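Long-range contacts in probable acetyltransferase (Pseudomonas aeruginosa PAO1, PDB 2EUI), which is of unknown function but, as a member of the GNAT family, probably transfers an acyl group to an acceptor that has not been identified: residues A6-L11 and F37-L42; L17-R22 and E32-F37; V48-L53 and C64-S69; K76-L81 and A112-V117. All coordinates share one frame; numbering follows the deposited sequence.

In the fold
From the N terminus, the chain leaves strand 2-5 and enters the turn that opens contact 1, which closes 26 residues later on helix 31-44. Contact 2 is nested inside that loop: it packs helix 11-24 against the same second helix and shares F37 with contact 1. The chain then runs from helix 31-44 into contact 3, the hairpin of strands 48-53 and 60-71. Contact 4 follows in series, pairing strand 76-86 with strand 112-120, which are connected through helix 92-109. Contacts 3 and 4 lie in one sheet, where backbone bonds link residues 64-69 to 76-81. Contacts 1 and 2 belong to the helical layer beside this sheet. All four reach the second subunit.

Contact 1: residues A6-L11 and F37-L42; sequences ATLEHL and FLEKRL
L42 presents both of its methyl groups to the turn that follows strand 2-5, while L11 leans over the same helix one turn earlier. The arrangement belongs to the start of the GNAT fold, in which the first strand is followed by two helices; here the connection into helix 11-24 rests on helix 31-44. Apolar packing carries the contact, with no hydrogen bond between the segments. L42 CD2 approaches A6 CB at 3.9 Å. The other branch, L42 CD1, lies 3.4 Å from the backbone oxygen T7 O. L8 crosses L42 obliquely, its CD1 3.9 Å from L42 CB. For L11, a CG anti to the backbone N (chi1 -173°) directs the branch point toward the helix, and its CD1 then lies 3.7 Å from L38 CB while also touching L42 CD1.

Polar interactions shape the turn itself. T7 N donates to H10 ND1 at 3.0 Å, from a position 35° out of the imidazole plane. The hydroxyl T7 OG1 meets E9 OE2 from above the carboxylate plane, and H10 N bonds to T7 O, so T7 is engaged through its backbone and side chain alike. Ion pairing holds E39 at its far end, where the carboxylate forms a salt bridge with R43. A6 is also tied to strand 48-53 by a backbone hydrogen bond with I49. The aliphatic part of E39 completes the packing, L11 CD2 sitting 3.5 Å from E39 CG.

Contact 2: residues L17-R22 and E32-F37; sequences LFVKYR and ESSRKF
F18 puts the outer end of its ring against F37, the F18 CZ to F37 CD2 distance being 3.8 Å, with the two side chains crossing at about a right angle. In both residues CG is anti to the backbone N (chi1 -175° for F18). The F18 ring also reaches S34, where its CD2 lies 3.9 Å from S34 CB. V19 adds one methyl to the same serine, CG2 approaching S34 CB at 4.1 Å.

These side chains fill the junction of the first two helices of the GNAT fold; the axes of the short segments come within 9.7 Å, their N-to-C directions 115° apart. F18 also touches F63 and F37 touches Y67, both of strand 60-71.

Beside the apolar patch, S34 OG sits over one face of the R22 guanidinium. It is 3.2 Å from R22 NH1, but the angle is too poor for a hydrogen bond. Both groups bond to the connection between the helices instead, R22 NH1 to L28 O and S34 OG to Y30 O. L75 of the second subunit packs on both R22 and S34.

Contact 3: residues V48-L53 and C64-S69; sequences VIYLAL and CQLYPS
I49 holds CG1 beside its backbone N (chi1 -69°), whereas Q65 sends CG anti to its own N (chi1 -173°), and these settings bring I49 CG1 to 3.7 Å from Q65 CG. The two residues form an antiparallel non-hydrogen-bonded pair with CA atoms 4.4 Å apart. On the other face of the sheet, Y50 and L66 both keep CG beside the backbone N. There the L66 branch atom CD1 approaches the Y50 ring obliquely, 4.0 Å from Y50 CD2. V48 CG1 lies over one face of that ring, toward its rim.

Over these residues the backbone keeps the antiparallel register of a beta hairpin. V48 and L66 form one hydrogen-bonded pair, with V48 N donating to L66 O at 3.0 Å and L66 N returning a bond to V48 O. Y50 and C64 form the next, and their bonds, Y50 N to C64 O and C64 N to Y50 O, are both 2.8 Å long.

The hairpin occupies the interior of the five-stranded sheet, between strands 2-5 and 76-86. Y50 meets helix 92-109 and stacks edge-to-face with H102, while C64 and L66 touch L81 of strand 76-86. On the opposite face, Q65 packs on R41 of helix 31-44.

Contact 4: residues K76-L81 and A112-V117; sequences KRVWIL and AVRMRV
W79 and M115 sit side by side on two parallel strands, W79 CB lying 4.0 Å from M115 CG. The strands are joined through helix 92-109 in a beta-alpha-beta unit of the GNAT fold. The directions of the short segments differ by 25°. In relatives these two strands part farther along to admit acetyl-CoA, and a similar site is probable here.

Backbone bonds form the first shell. W79 bonds through both its N and its O to the residues flanking M115: W79 N donates to R114 O at 3.1 Å, and W79 O accepts from R116 N at 2.8 Å. R116 O then receives L81 N, again at 2.8 Å. Ahead of this regular run, V113 N bonds to R77 O, although the chain turns a corner at V113.

Side chains pack over both faces. With W79, L81 and M115 on one face, the selenomethionine M115 extends its CE to 4.3 Å from L81 CD2. On the other face the side chains of V78 and R114 cross at a slant, V78 CG1 4.0 Å from R114 CG.

Farther out, M106 and A107 of helix 92-109 cover W79, and F135 packs on L81, M115 and V117. R114, M115 and V117 pair antiparallel with a strand of the second subunit, so the sheet continues across the dimer interface. R77 CD of the same strand as W79 lies over one face of the W79 ring, toward its rim. The indole NE1 bonds to T110 OG1, and at the ring edge, near the ring plane, A112 CB stands 3.6 Å from W79 CD1.

Contact 1: residues A6-L11 and F37-L42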
# COMPACT_ATOMS: atom_id res chain seq x y z
N ALA A 6 -0.73 18.07 -6.75
CA ALA A 6 -0.47 18.81 -5.53
C ALA A 6 1.01 18.81 -5.19
O ALA A 6 1.69 17.79 -5.33
CB ALA A 6 -1.27 18.21 -4.39
N THR A 7 1.51 19.96 -4.77
CA THR A 7 2.90 20.09 -4.34
C THR A 7 2.79 20.81 -3.01
O THR A 7 1.68 21.15 -2.56
CB THR A 7 3.75 20.94 -5.31
OG1 THR A 7 3.26 22.28 -5.34
CG2 THR A 7 3.70 20.36 -6.70
N LEU A 8 3.93 21.06 -2.37
CA LEU A 8 3.95 21.74 -1.08
C LEU A 8 3.18 23.07 -1.14
O LEU A 8 2.59 23.49 -0.15
CB LEU A 8 5.39 21.98 -0.63
CG LEU A 8 5.61 21.94 0.89
CD1 LEU A 8 5.13 20.61 1.43
CD2 LEU A 8 7.08 22.13 1.22
N GLU A 9 3.16 23.71 -2.31
CA GLU A 9 2.47 24.98 -2.50
C GLU A 9 1.00 24.90 -2.15
O GLU A 9 0.46 25.80 -1.51
CB GLU A 9 2.56 25.46 -3.95
CG GLU A 9 3.95 25.58 -4.53
CD GLU A 9 3.92 25.66 -6.06
OE1 GLU A 9 3.24 26.56 -6.58
OE2 GLU A 9 4.57 24.82 -6.73
N HIS A 10 0.34 23.82 -2.58
CA HIS A 10 -1.10 23.66 -2.34
C HIS A 10 -1.51 23.22 -0.94
O HIS A 10 -2.70 23.19 -0.63
CB HIS A 10 -1.67 22.68 -3.35
CG HIS A 10 -1.21 22.92 -4.75
ND1 HIS A 10 0.05 22.59 -5.19
CD2 HIS A 10 -1.84 23.50 -5.81
CE1 HIS A 10 0.18 22.96 -6.45
NE2 HIS A 10 -0.95 23.51 -6.85
N LEU A 11 -0.54 22.90 -0.09
CA LEU A 11 -0.84 22.43 1.26
C LEU A 11 -1.96 23.21 1.95
O LEU A 11 -2.92 22.61 2.44
CB LEU A 11 0.41 22.43 2.13
CG LEU A 11 0.20 21.79 3.52
CD1 LEU A 11 -0.27 20.36 3.38
CD2 LEU A 11 1.49 21.84 4.29
N PHE A 37 0.30 15.55 8.43
CA PHE A 37 0.33 14.29 7.68
C PHE A 37 0.58 14.56 6.19
O PHE A 37 1.45 13.93 5.57
CB PHE A 37 -1.01 13.55 7.85
CG PHE A 37 -1.08 12.26 7.08
CD1 PHE A 37 -0.41 11.13 7.52
CD2 PHE A 37 -1.80 12.19 5.89
CE1 PHE A 37 -0.44 9.94 6.78
CE2 PHE A 37 -1.84 11.01 5.15
CZ PHE A 37 -1.16 9.88 5.59
N LEU A 38 -0.20 15.48 5.62
CA LEU A 38 -0.09 15.85 4.22
C LEU A 38 1.26 16.48 3.88
O LEU A 38 1.73 16.38 2.75
CB LEU A 38 -1.19 16.84 3.85
CG LEU A 38 -2.63 16.36 3.86
CD1 LEU A 38 -3.54 17.52 3.48
CD2 LEU A 38 -2.78 15.20 2.90
N GLU A 39 1.87 17.13 4.85
CA GLU A 39 3.15 17.76 4.61
C GLU A 39 4.17 16.66 4.36
O GLU A 39 4.85 16.66 3.34
CB GLU A 39 3.56 18.60 5.81
CG GLU A 39 4.24 19.91 5.43
CD GLU A 39 5.01 20.51 6.59
OE1 GLU A 39 4.43 20.57 7.71
OE2 GLU A 39 6.18 20.91 6.40
N LYS A 40 4.26 15.70 5.28
CA LYS A 40 5.21 14.61 5.13
C LYS A 40 5.06 13.94 3.78
O LYS A 40 6.06 13.61 3.14
CB LYS A 40 5.01 13.57 6.22
CG LYS A 40 5.38 14.06 7.59
CD LYS A 40 5.37 12.91 8.55
CE LYS A 40 5.73 13.38 9.95
NZ LYS A 40 5.78 12.23 10.89
N ARG A 41 3.82 13.74 3.35
CA ARG A 41 3.55 13.10 2.07
C ARG A 41 3.95 13.97 0.90
O ARG A 41 4.63 13.50 -0.02
CB ARG A 41 2.06 12.71 1.98
CG ARG A 41 1.85 11.21 1.86
CD ARG A 41 2.73 10.44 2.84
NE ARG A 41 2.22 10.55 4.19
CZ ARG A 41 2.95 10.39 5.29
NH1 ARG A 41 4.25 10.13 5.22
NH2 ARG A 41 2.38 10.49 6.48
N LEU A 42 3.53 15.23 0.92
CA LEU A 42 3.89 16.16 -0.15
C LEU A 42 5.40 16.36 -0.11
O LEU A 42 6.09 16.12 -1.10
CB LEU A 42 3.20 17.52 0.03
CG LEU A 42 1.72 17.62 -0.35
CD1 LEU A 42 1.17 18.98 0.04
CD2 LEU A 42 1.58 17.39 -1.84

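Contact 2: residues L17-R22 and E32-F37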
# COMPACT_ATOMS: atom_id res chain seq x y z
N LEU A 17 -9.67 20.90 2.95
CA LEU A 17 -10.50 19.94 2.24
C LEU A 17 -10.17 18.51 2.66
O LEU A 17 -11.02 17.62 2.57
CB LEU A 17 -10.34 20.07 0.73
CG LEU A 17 -11.44 19.27 0.01
CD1 LEU A 17 -12.80 19.84 0.42
CD2 LEU A 17 -11.25 19.35 -1.50
N PHE A 18 -8.93 18.29 3.09
CA PHE A 18 -8.50 16.97 3.54
C PHE A 18 -9.22 16.61 4.84
O PHE A 18 -9.53 15.44 5.11
CB PHE A 18 -6.99 16.97 3.77
CG PHE A 18 -6.42 15.63 4.11
CD1 PHE A 18 -6.51 14.58 3.21
CD2 PHE A 18 -5.76 15.43 5.31
CE1 PHE A 18 -5.94 13.34 3.51
CE2 PHE A 18 -5.18 14.19 5.62
CZ PHE A 18 -5.27 13.15 4.72
N VAL A 19 -9.48 17.63 5.64
CA VAL A 19 -10.17 17.47 6.91
C VAL A 19 -11.62 17.05 6.66
O VAL A 19 -12.10 16.07 7.22
CB VAL A 19 -10.11 18.79 7.70
CG1 VAL A 19 -11.03 18.71 8.93
CG2 VAL A 19 -8.66 19.08 8.11
N LYS A 20 -12.30 17.81 5.79
CA LYS A 20 -13.69 17.55 5.43
C LYS A 20 -13.86 16.08 5.10
O LYS A 20 -14.82 15.43 5.54
CB LYS A 20 -14.07 18.38 4.20
CG LYS A 20 -13.93 19.87 4.36
CD LYS A 20 -15.21 20.48 4.88
CE LYS A 20 -15.06 21.98 4.98
NZ LYS A 20 -14.33 22.48 3.79
N TYR A 21 -12.94 15.58 4.28
CA TYR A 21 -12.91 14.18 3.84
C TYR A 21 -12.86 13.20 5.02
O TYR A 21 -13.67 12.27 5.10
CB TYR A 21 -11.68 13.97 2.95
CG TYR A 21 -11.29 12.53 2.75
CD1 TYR A 21 -12.09 11.67 2.01
CD2 TYR A 21 -10.12 12.03 3.31
CE1 TYR A 21 -11.73 10.34 1.82
CE2 TYR A 21 -9.76 10.71 3.14
CZ TYR A 21 -10.57 9.87 2.39
OH TYR A 21 -10.21 8.55 2.20
N ARG A 22 -11.91 13.41 5.92
CA ARG A 22 -11.74 12.55 7.08
C ARG A 22 -12.96 12.67 7.98
O ARG A 22 -13.41 11.68 8.56
CB ARG A 22 -10.47 12.94 7.85
CG ARG A 22 -9.17 12.75 7.07
CD ARG A 22 -7.94 13.13 7.89
NE ARG A 22 -7.90 12.41 9.17
CZ ARG A 22 -8.39 12.89 10.31
NH1 ARG A 22 -8.96 14.09 10.33
NH2 ARG A 22 -8.33 12.18 11.42
N GLU A 32 -4.46 20.05 12.75
CA GLU A 32 -3.01 20.10 12.66
C GLU A 32 -2.35 18.79 12.27
O GLU A 32 -1.46 18.78 11.43
CB GLU A 32 -2.42 20.61 13.97
CG GLU A 32 -2.45 22.13 14.08
CD GLU A 32 -2.17 22.62 15.49
OE1 GLU A 32 -1.10 22.27 16.03
OE2 GLU A 32 -3.03 23.35 16.05
N SER A 33 -2.78 17.69 12.86
CA SER A 33 -2.18 16.41 12.51
C SER A 33 -2.48 16.08 11.06
O SER A 33 -1.71 15.40 10.38
CB SER A 33 -2.73 15.30 13.41
OG SER A 33 -2.38 15.54 14.76
N SER A 34 -3.62 16.57 10.59
CA SER A 34 -4.00 16.33 9.21
C SER A 34 -3.12 17.15 8.28
O SER A 34 -2.66 16.65 7.26
CB SER A 34 -5.48 16.66 9.02
OG SER A 34 -6.27 15.70 9.72
N ARG A 35 -2.87 18.40 8.64
CA ARG A 35 -2.03 19.23 7.81
C ARG A 35 -0.59 18.70 7.91
O ARG A 35 0.16 18.74 6.94
CB ARG A 35 -2.10 20.69 8.26
CG ARG A 35 -1.31 21.66 7.38
CD ARG A 35 -1.44 23.09 7.86
NE ARG A 35 -0.87 24.08 6.94
CZ ARG A 35 0.42 24.15 6.61
NH1 ARG A 35 1.30 23.30 7.12
NH2 ARG A 35 0.83 25.10 5.77
N LYS A 36 -0.22 18.20 9.08
CA LYS A 36 1.13 17.68 9.28
C LYS A 36 1.33 16.40 8.47
O LYS A 36 2.40 16.19 7.89
CB LYS A 36 1.40 17.41 10.76
CG LYS A 36 2.84 17.00 11.04
CD LYS A 36 3.81 17.86 10.22
CE LYS A 36 5.27 17.43 10.35
NZ LYS A 36 6.18 18.28 9.52
N PHE A 37 0.30 15.55 8.43
CA PHE A 37 0.33 14.29 7.68
C PHE A 37 0.58 14.56 6.19
O PHE A 37 1.45 13.93 5.57
CB PHE A 37 -1.01 13.55 7.85
CG PHE A 37 -1.08 12.26 7.08
CD1 PHE A 37 -0.41 11.13 7.52
CD2 PHE A 37 -1.80 12.19 5.89
CE1 PHE A 37 -0.44 9.94 6.78
CE2 PHE A 37 -1.84 11.01 5.15
CZ PHE A 37 -1.16 9.88 5.59

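Contact 3: residues V48-L53 and C64-S69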
# COMPACT_ATOMS: atom_id res chain seq x y z
N VAL A 48 0.97 10.58 -4.62
CA VAL A 48 0.62 11.47 -5.71
C VAL A 48 -0.78 11.94 -5.36
O VAL A 48 -1.69 11.12 -5.18
CB VAL A 48 0.57 10.74 -7.07
CG1 VAL A 48 0.17 11.71 -8.17
CG2 VAL A 48 1.92 10.13 -7.38
N ILE A 49 -0.94 13.25 -5.24
CA ILE A 49 -2.23 13.85 -4.92
C ILE A 49 -2.70 14.71 -6.09
O ILE A 49 -2.04 15.67 -6.46
CB ILE A 49 -2.10 14.75 -3.66
CG1 ILE A 49 -1.87 13.87 -2.44
CG2 ILE A 49 -3.34 15.66 -3.52
CD1 ILE A 49 -1.67 14.64 -1.16
N TYR A 50 -3.84 14.35 -6.68
CA TYR A 50 -4.37 15.13 -7.79
C TYR A 50 -5.43 16.08 -7.26
O TYR A 50 -6.23 15.72 -6.40
CB TYR A 50 -4.97 14.22 -8.87
CG TYR A 50 -3.94 13.41 -9.61
CD1 TYR A 50 -2.91 14.02 -10.32
CD2 TYR A 50 -3.99 12.02 -9.59
CE1 TYR A 50 -1.93 13.27 -10.97
CE2 TYR A 50 -3.02 11.25 -10.23
CZ TYR A 50 -1.99 11.88 -10.92
OH TYR A 50 -1.02 11.12 -11.53
N LEU A 51 -5.42 17.30 -7.78
CA LEU A 51 -6.35 18.35 -7.39
C LEU A 51 -7.20 18.82 -8.56
O LEU A 51 -6.67 19.18 -9.61
CB LEU A 51 -5.60 19.56 -6.83
CG LEU A 51 -4.64 19.36 -5.66
CD1 LEU A 51 -3.90 20.66 -5.33
CD2 LEU A 51 -5.43 18.85 -4.46
N ALA A 52 -8.52 18.81 -8.37
CA ALA A 52 -9.45 19.29 -9.40
C ALA A 52 -9.73 20.76 -9.10
O ALA A 52 -10.35 21.08 -8.08
CB ALA A 52 -10.76 18.49 -9.37
N LEU A 53 -9.27 21.65 -9.98
CA LEU A 53 -9.46 23.09 -9.79
C LEU A 53 -10.36 23.73 -10.84
O LEU A 53 -10.26 23.42 -12.03
CB LEU A 53 -8.10 23.80 -9.80
CG LEU A 53 -6.97 23.17 -8.99
CD1 LEU A 53 -5.80 24.15 -8.90
CD2 LEU A 53 -7.49 22.79 -7.60
N CYS A 64 -7.69 13.77 -5.04
CA CYS A 64 -7.47 12.34 -5.09
C CYS A 64 -6.06 12.00 -4.58
O CYS A 64 -5.13 12.79 -4.73
CB CYS A 64 -7.66 11.89 -6.54
SG CYS A 64 -7.14 10.24 -6.90
N GLN A 65 -5.90 10.85 -3.93
CA GLN A 65 -4.58 10.44 -3.45
C GLN A 65 -4.29 8.97 -3.70
O GLN A 65 -5.11 8.09 -3.44
CB GLN A 65 -4.38 10.76 -1.96
CG GLN A 65 -2.96 10.50 -1.47
CD GLN A 65 -2.70 11.04 -0.06
OE1 GLN A 65 -3.48 10.79 0.87
NE2 GLN A 65 -1.60 11.77 0.10
N LEU A 66 -3.10 8.72 -4.23
CA LEU A 66 -2.67 7.37 -4.51
C LEU A 66 -1.32 7.16 -3.85
O LEU A 66 -0.54 8.10 -3.72
CB LEU A 66 -2.54 7.14 -6.02
CG LEU A 66 -3.77 7.37 -6.91
CD1 LEU A 66 -3.93 8.84 -7.23
CD2 LEU A 66 -3.60 6.59 -8.18
N TYR A 67 -1.06 5.94 -3.42
CA TYR A 67 0.23 5.61 -2.81
C TYR A 67 0.98 4.65 -3.73
O TYR A 67 0.44 3.63 -4.13
CB TYR A 67 0.06 4.96 -1.44
CG TYR A 67 -0.61 5.85 -0.43
CD1 TYR A 67 -0.24 7.19 -0.29
CD2 TYR A 67 -1.64 5.37 0.38
CE1 TYR A 67 -0.88 8.03 0.62
CE2 TYR A 67 -2.29 6.19 1.29
CZ TYR A 67 -1.91 7.52 1.41
OH TYR A 67 -2.52 8.34 2.33
N PRO A 68 2.23 4.99 -4.07
CA PRO A 68 3.06 4.15 -4.95
C PRO A 68 3.42 2.81 -4.29
O PRO A 68 3.75 2.77 -3.11
CB PRO A 68 4.28 5.02 -5.17
CG PRO A 68 4.42 5.71 -3.84
CD PRO A 68 3.00 6.13 -3.56
N SER A 69 3.33 1.73 -5.05
CA SER A 69 3.67 0.40 -4.54
C SER A 69 4.24 -0.49 -5.64
O SER A 69 4.44 -0.04 -6.76
CB SER A 69 2.45 -0.26 -3.90
OG SER A 69 2.86 -1.37 -3.10

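Contact 4: residues K76-L81 and A112-V117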
# COMPACT_ATOMS: atom_id res chain seq x y z
N LYS A 76 6.66 -5.30 -11.32
CA LYS A 76 6.06 -4.11 -11.88
C LYS A 76 5.42 -3.23 -10.79
O LYS A 76 5.24 -3.65 -9.63
CB LYS A 76 5.03 -4.51 -12.93
CG LYS A 76 5.60 -5.05 -14.23
CD LYS A 76 4.49 -5.61 -15.10
CE LYS A 76 4.77 -5.41 -16.59
NZ LYS A 76 4.78 -3.96 -17.00
N ARG A 77 5.08 -2.00 -11.18
CA ARG A 77 4.45 -1.02 -10.30
C ARG A 77 3.00 -1.38 -9.98
O ARG A 77 2.37 -2.15 -10.71
CB ARG A 77 4.51 0.36 -10.98
CG ARG A 77 3.56 1.40 -10.40
CD ARG A 77 4.11 2.02 -9.14
NE ARG A 77 5.26 2.87 -9.43
CZ ARG A 77 6.04 3.40 -8.50
NH1 ARG A 77 5.80 3.14 -7.22
NH2 ARG A 77 7.06 4.18 -8.83
N VAL A 78 2.49 -0.85 -8.88
CA VAL A 78 1.11 -1.03 -8.44
C VAL A 78 0.72 0.30 -7.81
O VAL A 78 1.55 0.97 -7.20
CB VAL A 78 0.94 -2.11 -7.36
CG1 VAL A 78 -0.48 -2.07 -6.81
CG2 VAL A 78 1.24 -3.47 -7.93
N TRP A 79 -0.54 0.70 -7.97
CA TRP A 79 -1.00 1.95 -7.39
C TRP A 79 -2.13 1.72 -6.40
O TRP A 79 -3.18 1.18 -6.75
CB TRP A 79 -1.45 2.93 -8.48
CG TRP A 79 -0.30 3.52 -9.23
CD1 TRP A 79 0.15 3.16 -10.46
CD2 TRP A 79 0.59 4.52 -8.75
NE1 TRP A 79 1.29 3.86 -10.78
CE2 TRP A 79 1.59 4.71 -9.73
CE3 TRP A 79 0.67 5.27 -7.57
CZ2 TRP A 79 2.63 5.62 -9.59
CZ3 TRP A 79 1.71 6.18 -7.42
CH2 TRP A 79 2.68 6.34 -8.42
N ILE A 80 -1.90 2.12 -5.16
CA ILE A 80 -2.90 2.00 -4.12
C ILE A 80 -3.70 3.28 -4.17
O ILE A 80 -3.14 4.38 -4.18
CB ILE A 80 -2.26 1.88 -2.73
CG1 ILE A 80 -1.32 0.68 -2.67
CG2 ILE A 80 -3.34 1.74 -1.68
CD1 ILE A 80 -0.73 0.44 -1.29
N LEU A 81 -5.02 3.15 -4.23
CA LEU A 81 -5.90 4.31 -4.27
C LEU A 81 -6.57 4.40 -2.92
O LEU A 81 -7.49 3.65 -2.63
CB LEU A 81 -6.94 4.12 -5.37
CG LEU A 81 -7.95 5.23 -5.65
CD1 LEU A 81 -7.24 6.54 -6.00
CD2 LEU A 81 -8.84 4.78 -6.80
N ALA A 112 1.70 0.12 -14.72
CA ALA A 112 1.35 -0.51 -13.45
C ALA A 112 0.67 -1.83 -13.78
O ALA A 112 -0.01 -1.94 -14.79
CB ALA A 112 0.42 0.38 -12.67
N VAL A 113 0.87 -2.83 -12.94
CA VAL A 113 0.24 -4.13 -13.17
C VAL A 113 -1.23 -3.96 -12.82
O VAL A 113 -2.11 -4.46 -13.51
CB VAL A 113 0.80 -5.24 -12.25
CG1 VAL A 113 0.28 -6.60 -12.68
CG2 VAL A 113 2.30 -5.21 -12.25
N ARG A 114 -1.47 -3.23 -11.74
CA ARG A 114 -2.82 -3.01 -11.26
C ARG A 114 -2.92 -1.82 -10.32
O ARG A 114 -1.93 -1.16 -10.01
CB ARG A 114 -3.31 -4.26 -10.52
CG ARG A 114 -2.56 -4.53 -9.21
CD ARG A 114 -2.96 -5.85 -8.59
NE ARG A 114 -2.60 -6.96 -9.46
CZ ARG A 114 -1.50 -7.70 -9.33
NH1 ARG A 114 -0.64 -7.46 -8.36
NH2 ARG A 114 -1.26 -8.67 -10.21
N MSE A 115 -4.14 -1.56 -9.89
CA MSE A 115 -4.45 -0.51 -8.96
C MSE A 115 -5.23 -1.28 -7.92
O MSE A 115 -6.02 -2.16 -8.26
CB MSE A 115 -5.35 0.55 -9.58
CG MSE A 115 -4.66 1.58 -10.44
SE MSE A 115 -5.93 2.94 -10.97
CE MSE A 115 -5.61 4.24 -9.58
N ARG A 116 -4.98 -0.97 -6.65
CA ARG A 116 -5.66 -1.65 -5.56
C ARG A 116 -6.28 -0.59 -4.65
O ARG A 116 -5.67 0.44 -4.36
CB ARG A 116 -4.64 -2.51 -4.80
CG ARG A 116 -5.13 -3.17 -3.52
CD ARG A 116 -5.14 -2.20 -2.32
NE ARG A 116 -5.31 -2.88 -1.03
CZ ARG A 116 -4.44 -3.74 -0.51
NH1 ARG A 116 -3.31 -4.04 -1.17
NH2 ARG A 116 -4.68 -4.30 0.67
N VAL A 117 -7.52 -0.82 -4.24
CA VAL A 117 -8.21 0.11 -3.36
C VAL A 117 -8.79 -0.64 -2.17
O VAL A 117 -9.16 -1.80 -2.27
CB VAL A 117 -9.36 0.86 -4.11
CG1 VAL A 117 -10.47 -0.11 -4.45
CG2 VAL A 117 -9.90 1.98 -3.25